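Local atomic coordinates of 3-phytase (Klebsiella pneumoniae, PDB entry 2WNH), a protein that probably hydrolyses phytate (inositol hexakisphosphate), as a 3-phytase of the histidine acid phosphatase family. Residues A269-V274 and L321-W326; I27-A32 and T47-H52. The protein carries 3 engineered substitutions. One frame throughout, in Å; residues are numbered along the deposited sequence.

Contact 1 (A269-V274 and L321-W326)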
loop_
_atom_site.group_PDB
_atom_site.type_symbol
_atom_site.label_atom_id
_atom_site.label_comp_id
_atom_site.label_asym_id
_atom_site.label_seq_id
_atom_site.Cartn_x
_atom_site.Cartn_y
_atom_site.Cartn_z
ATOM N N ALA B 269 10.083 17.122 -35.011
ATOM C CA ALA B 269 10.651 16.220 -33.998
ATOM C C ALA B 269 9.578 15.299 -33.425
ATOM O O ALA B 269 9.820 14.090 -33.194
ATOM C CB ALA B 269 11.332 17.001 -32.890
ATOM N N MET B 270 8.393 15.861 -33.200
ATOM C CA MET B 270 7.258 15.106 -32.648
ATOM C C MET B 270 6.713 14.072 -33.622
ATOM O O MET B 270 6.442 12.936 -33.227
ATOM C CB MET B 270 6.138 16.066 -32.182
ATOM C CG MET B 270 6.477 16.841 -30.911
ATOM S SD MET B 270 5.242 18.116 -30.595
ATOM C CE MET B 270 3.794 17.150 -30.171
ATOM N N LEU B 271 6.528 14.458 -34.889
ATOM C CA LEU B 271 6.054 13.506 -35.912
ATOM C C LEU B 271 7.070 12.367 -36.173
ATOM O O LEU B 271 6.690 11.196 -36.279
ATOM C CB LEU B 271 5.719 14.205 -37.235
ATOM C CG LEU B 271 4.575 15.224 -37.175
ATOM C CD1 LEU B 271 4.544 15.968 -38.483
ATOM C CD2 LEU B 271 3.241 14.497 -36.888
ATOM N N ASP B 272 8.354 12.715 -36.246
ATOM C CA ASP B 272 9.419 11.719 -36.348
ATOM C C ASP B 272 9.433 10.843 -35.097
ATOM O O ASP B 272 9.665 9.635 -35.183
ATOM C CB ASP B 272 10.769 12.410 -36.523
ATOM C CG ASP B 272 11.017 12.835 -37.964
ATOM O OD1 ASP B 272 10.217 12.456 -38.858
ATOM O OD2 ASP B 272 12.029 13.527 -38.206
ATOM N N GLY B 273 9.153 11.446 -33.943
ATOM C CA GLY B 273 9.170 10.682 -32.694
ATOM C C GLY B 273 8.069 9.631 -32.571
ATOM O O GLY B 273 8.214 8.673 -31.821
ATOM N N VAL B 274 6.945 9.816 -33.267
ATOM C CA VAL B 274 5.799 8.895 -33.175
ATOM C C VAL B 274 5.864 7.808 -34.250
ATOM O O VAL B 274 5.105 6.844 -34.233
ATOM C CB VAL B 274 4.425 9.656 -33.189
ATOM C CG1 VAL B 274 4.031 10.067 -34.634
ATOM C CG2 VAL B 274 3.335 8.807 -32.520
ATOM N N LEU B 321 -0.548 18.289 -25.526
ATOM C CA LEU B 321 -0.866 17.800 -26.855
ATOM C C LEU B 321 -0.237 16.408 -26.950
ATOM O O LEU B 321 0.948 16.224 -26.640
ATOM C CB LEU B 321 -0.231 18.751 -27.882
ATOM C CG LEU B 321 -0.549 18.543 -29.350
ATOM C CD1 LEU B 321 -2.060 18.584 -29.606
ATOM C CD2 LEU B 321 0.154 19.679 -30.112
ATOM N N VAL B 322 -1.025 15.429 -27.375
ATOM C CA VAL B 322 -0.547 14.053 -27.427
ATOM C C VAL B 322 -0.706 13.452 -28.814
ATOM O O VAL B 322 -1.783 13.558 -29.416
ATOM C CB VAL B 322 -1.265 13.142 -26.390
ATOM C CG1 VAL B 322 -0.728 11.693 -26.500
ATOM C CG2 VAL B 322 -1.105 13.683 -24.962
ATOM N N LEU B 323 0.339 12.747 -29.268
ATOM C CA LEU B 323 0.234 11.850 -30.428
ATOM C C LEU B 323 0.441 10.411 -29.937
ATOM O O LEU B 323 1.417 10.134 -29.237
ATOM C CB LEU B 323 1.336 12.155 -31.437
ATOM C CG LEU B 323 1.537 13.611 -31.852
ATOM C CD1 LEU B 323 2.770 13.717 -32.780
ATOM C CD2 LEU B 323 0.292 14.164 -32.508
ATOM N N GLU B 324 -0.460 9.520 -30.330
ATOM C CA GLU B 324 -0.344 8.093 -30.011
ATOM C C GLU B 324 -0.340 7.239 -31.278
ATOM O O GLU B 324 -1.240 7.361 -32.100
ATOM C CB GLU B 324 -1.536 7.643 -29.142
ATOM C CG GLU B 324 -1.494 8.153 -27.683
ATOM C CD GLU B 324 -2.795 7.889 -26.907
ATOM O OE1 GLU B 324 -3.800 7.400 -27.494
ATOM O OE2 GLU B 324 -2.836 8.192 -25.691
ATOM N N ARG B 325 0.639 6.345 -31.397
ATOM C CA ARG B 325 0.613 5.327 -32.462
ATOM C C ARG B 325 -0.017 4.050 -31.938
ATOM O O ARG B 325 0.449 3.487 -30.950
ATOM C CB ARG B 325 2.024 5.015 -32.982
ATOM C CG ARG B 325 1.982 4.160 -34.261
ATOM C CD ARG B 325 3.363 3.903 -34.794
ATOM N NE ARG B 325 4.069 2.830 -34.102
ATOM C CZ ARG B 325 5.196 2.988 -33.411
ATOM N NH1 ARG B 325 5.746 4.196 -33.263
ATOM N NH2 ARG B 325 5.773 1.931 -32.845
ATOM N N TRP B 326 -1.087 3.629 -32.617
ATOM C CA TRP B 326 -1.844 2.430 -32.317
ATOM C C TRP B 326 -1.719 1.427 -33.447
ATOM O O TRP B 326 -1.472 1.784 -34.589
ATOM C CB TRP B 326 -3.319 2.763 -32.145
ATOM C CG TRP B 326 -3.629 3.508 -30.864
ATOM C CD1 TRP B 326 -3.525 4.870 -30.640
ATOM C CD2 TRP B 326 -4.098 2.939 -29.631
ATOM N NE1 TRP B 326 -3.904 5.164 -29.356
ATOM C CE2 TRP B 326 -4.261 4.007 -28.710
ATOM C CE3 TRP B 326 -4.391 1.631 -29.213
ATOM C CZ2 TRP B 326 -4.706 3.806 -27.387
ATOM C CZ3 TRP B 326 -4.842 1.427 -27.891
ATOM C CH2 TRP B 326 -5.002 2.517 -27.001
HETATM O O HOH W 1 8.400 5.304 -32.131
#

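Contact 2 (I27-A32 and T47-H52)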
loop_
_atom_site.group_PDB
_atom_site.type_symbol
_atom_site.label_atom_id
_atom_site.label_comp_id
_atom_site.label_asym_id
_atom_site.label_seq_id
_atom_site.Cartn_x
_atom_site.Cartn_y
_atom_site.Cartn_z
ATOM N N ILE B 27 1.220 25.552 -13.101
ATOM C CA ILE B 27 0.931 26.908 -12.619
ATOM C C ILE B 27 2.179 27.662 -12.142
ATOM O O ILE B 27 3.007 27.128 -11.410
ATOM C CB ILE B 27 -0.138 26.864 -11.499
ATOM C CG1 ILE B 27 -1.415 26.177 -12.018
ATOM C CG2 ILE B 27 -0.404 28.275 -10.911
ATOM C CD1 ILE B 27 -2.284 25.633 -10.904
ATOM N N ARG B 28 2.319 28.912 -12.603
ATOM C CA ARG B 28 3.392 29.823 -12.155
ATOM C C ARG B 28 2.750 31.173 -11.803
ATOM O O ARG B 28 1.657 31.477 -12.304
ATOM C CB ARG B 28 4.402 30.085 -13.291
ATOM C CG ARG B 28 3.744 30.469 -14.611
ATOM C CD ARG B 28 4.740 31.218 -15.512
ATOM N NE ARG B 28 4.092 31.660 -16.745
ATOM C CZ ARG B 28 3.261 32.698 -16.830
ATOM N NH1 ARG B 28 2.984 33.453 -15.761
ATOM N NH2 ARG B 28 2.714 32.997 -18.010
ATOM N N PRO B 29 3.443 31.982 -10.966
ATOM C CA PRO B 29 3.021 33.387 -10.804
ATOM C C PRO B 29 3.368 34.098 -12.106
ATOM O O PRO B 29 4.011 33.501 -12.984
ATOM C CB PRO B 29 3.927 33.900 -9.680
ATOM C CG PRO B 29 4.500 32.627 -9.017
ATOM C CD PRO B 29 4.643 31.682 -10.178
ATOM N N PRO B 30 2.988 35.385 -12.238
ATOM C CA PRO B 30 3.433 36.123 -13.424
ATOM C C PRO B 30 4.954 36.042 -13.562
ATOM O O PRO B 30 5.660 35.918 -12.570
ATOM C CB PRO B 30 3.018 37.585 -13.104
ATOM C CG PRO B 30 2.765 37.612 -11.635
ATOM C CD PRO B 30 2.218 36.237 -11.316
ATOM N N THR B 31 5.483 36.137 -14.774
ATOM C CA THR B 31 6.923 36.294 -14.905
ATOM C C THR B 31 7.311 37.707 -14.457
ATOM O O THR B 31 6.454 38.569 -14.327
ATOM C CB THR B 31 7.375 36.112 -16.339
ATOM O OG1 THR B 31 6.829 37.179 -17.110
ATOM C CG2 THR B 31 6.864 34.779 -16.917
ATOM N N ALA B 32 8.598 37.926 -14.216
ATOM C CA ALA B 32 9.078 39.255 -13.840
ATOM C C ALA B 32 8.636 40.311 -14.857
ATOM O O ALA B 32 8.126 41.362 -14.463
ATOM C CB ALA B 32 10.585 39.264 -13.660
ATOM N N THR B 47 -0.593 41.030 -6.370
ATOM C CA THR B 47 -0.177 40.072 -5.353
ATOM C C THR B 47 1.191 39.470 -5.651
ATOM O O THR B 47 1.493 39.104 -6.790
ATOM C CB THR B 47 -1.215 38.953 -5.222
ATOM O OG1 THR B 47 -2.480 39.533 -4.879
ATOM C CG2 THR B 47 -0.808 37.903 -4.162
ATOM N N GLU B 48 2.013 39.413 -4.610
ATOM C CA GLU B 48 3.285 38.714 -4.608
ATOM C C GLU B 48 2.998 37.314 -4.093
ATOM O O GLU B 48 2.476 37.162 -2.989
ATOM C CB GLU B 48 4.269 39.425 -3.677
ATOM C CG GLU B 48 4.673 40.813 -4.164
ATOM C CD GLU B 48 5.654 40.769 -5.319
ATOM O OE1 GLU B 48 6.235 39.685 -5.580
ATOM O OE2 GLU B 48 5.848 41.821 -5.975
ATOM N N TRP B 49 3.318 36.300 -4.894
ATOM C CA TRP B 49 3.025 34.916 -4.517
ATOM C C TRP B 49 4.126 34.334 -3.647
ATOM O O TRP B 49 5.225 34.893 -3.563
ATOM C CB TRP B 49 2.839 34.032 -5.752
ATOM C CG TRP B 49 1.797 34.448 -6.720
ATOM C CD1 TRP B 49 1.393 35.721 -7.014
ATOM C CD2 TRP B 49 1.086 33.584 -7.618
ATOM N NE1 TRP B 49 0.460 35.699 -8.021
ATOM C CE2 TRP B 49 0.243 34.396 -8.401
ATOM C CE3 TRP B 49 1.066 32.190 -7.819
ATOM C CZ2 TRP B 49 -0.616 33.867 -9.386
ATOM C CZ3 TRP B 49 0.225 31.668 -8.801
ATOM C CH2 TRP B 49 -0.610 32.500 -9.572
ATOM N N THR B 50 3.839 33.202 -3.000
ATOM C CA THR B 50 4.831 32.549 -2.152
ATOM C C THR B 50 5.923 31.916 -3.022
ATOM O O THR B 50 7.028 31.677 -2.568
ATOM C CB THR B 50 4.188 31.502 -1.227
ATOM O OG1 THR B 50 3.176 32.138 -0.439
ATOM C CG2 THR B 50 5.222 30.921 -0.251
ATOM N N THR B 51 5.591 31.665 -4.276
ATOM C CA THR B 51 6.548 31.180 -5.253
ATOM C C THR B 51 7.197 32.373 -5.961
ATOM O O THR B 51 6.502 33.345 -6.245
ATOM C CB THR B 51 5.771 30.328 -6.269
ATOM O OG1 THR B 51 5.199 29.216 -5.558
ATOM C CG2 THR B 51 6.661 29.801 -7.363
ATOM N N HIS B 52 8.501 32.293 -6.247
ATOM C CA HIS B 52 9.168 33.332 -7.070
ATOM C C HIS B 52 8.472 33.520 -8.425
ATOM O O HIS B 52 8.077 32.550 -9.058
ATOM C CB HIS B 52 10.628 32.963 -7.306
ATOM C CG HIS B 52 11.409 32.830 -6.043
ATOM N ND1 HIS B 52 11.730 33.915 -5.255
ATOM C CD2 HIS B 52 11.896 31.742 -5.405
ATOM C CE1 HIS B 52 12.397 33.499 -4.191
ATOM N NE2 HIS B 52 12.515 32.185 -4.261
#

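Contact 1 (A269-V274 and L321-W326)
Segment 269-274 of helix 256-274 lies over 321-326 of strand 320-328, the two running nearly the same way, their axes 25° apart and 9.1 Å at closest approach. It is a helix-on-sheet layer of the α/β fold of histidine phosphatases: the strand is flanked in the sheet by strands 14-24 and 334-342, and L321, L323 and R325 all start out toward the helix. L323 is the centre of the apolar part. With CG anti to the carbonyl carbon (chi1 -49°) and chi2 extended, its CD1 lies against the helix, 4.1 Å from M270 CB and 4.2 Å from L271 CD2. V274 places CG2 anti to its own backbone N, and that methyl settles 4.0 Å from L323 CB and equally near R325 CB, touching both strand side chains. Helix 381-388 covers V274 from outside the pair, through F381 and I385. Beyond these carbons the chemistry turns polar. R325 runs out extended, bends at chi3, and brings NH1 2.9 Å from V274 O; the oxygen lies in the guanidinium plane, whereas NH1 stands well above the carbonyl plane. E17 takes NE of the same arginine in a salt bridge, so the flat group is held at NE as well as NH1. NH1 also donates to a water 3.1 Å away, which in turn gives a weak hydrogen bond to G273 O.

Contact 2 (I27-A32 and T47-H52)
P29 sits on one face of the W49 indole, and this CH-pi packing carries most of the contact between two loops that lack regular structure. P29 CA is 3.6 Å from the centroid of the six-membered ring and only 5° off its normal, a textbook CH-pi geometry, while P29 CB reaches across to the ring fusion, 3.5 Å from W49 CD2. P30 follows obliquely, its CD 3.8 Å from W49 NE1. At the edge of the indole, near its plane, I27 CG2 meets CZ3 at 4.0 Å, crossing at about a right angle. W49 reaches this place with CG anti to the carbonyl carbon (chi1 -57°), and chi2 of 32° turns the ring face to P29. Farther along the proline ring, P29 CG comes 3.8 Å from T51 CB, and the carbonyl oxygens of T51 and H52 lie beside it, so P29 meets the indole with CA and CB and T51 with CG. R28 O, buried near W49 CH2, has no polar partner in the model. The next shell fixes the turn of the chain: R28 NH1 donates to P29 O over 3.0 Å, and T31 OG1 caps the N-terminus of helix 32-42 at N34 N. R35 of that helix binds T47 O, and H52 NE2 bonds E55 of the second subunit, carrying the contact to the subunit boundary. The run I27-P30 is the latter part of the RHGxRxP signature of histidine acid phosphatases, whose histidine in this family is the phosphate-accepting nucleophile; W49 thus packs against the downstream end of the active-site loop.

How the contacts relate
The two contacts lie on opposite sides of the chain's centre, 33 Å apart between centres, and do not touch. Contact 1 is wholly buried and joins a helix to a sheet; contact 2 is partly buried, joins two loops, and reaches the second subunit through T50 and H52. Aliphatic methyl packing plus one charged side chain bonded to a backbone carbonyl marks the first. The second instead relies on proline carbons against an aromatic face, with no hydrogen bond between its segments. Strand 14-24 relates them: it pairs with the strand of contact 1, supplies E17, and leads on to the loop that holds 27-32.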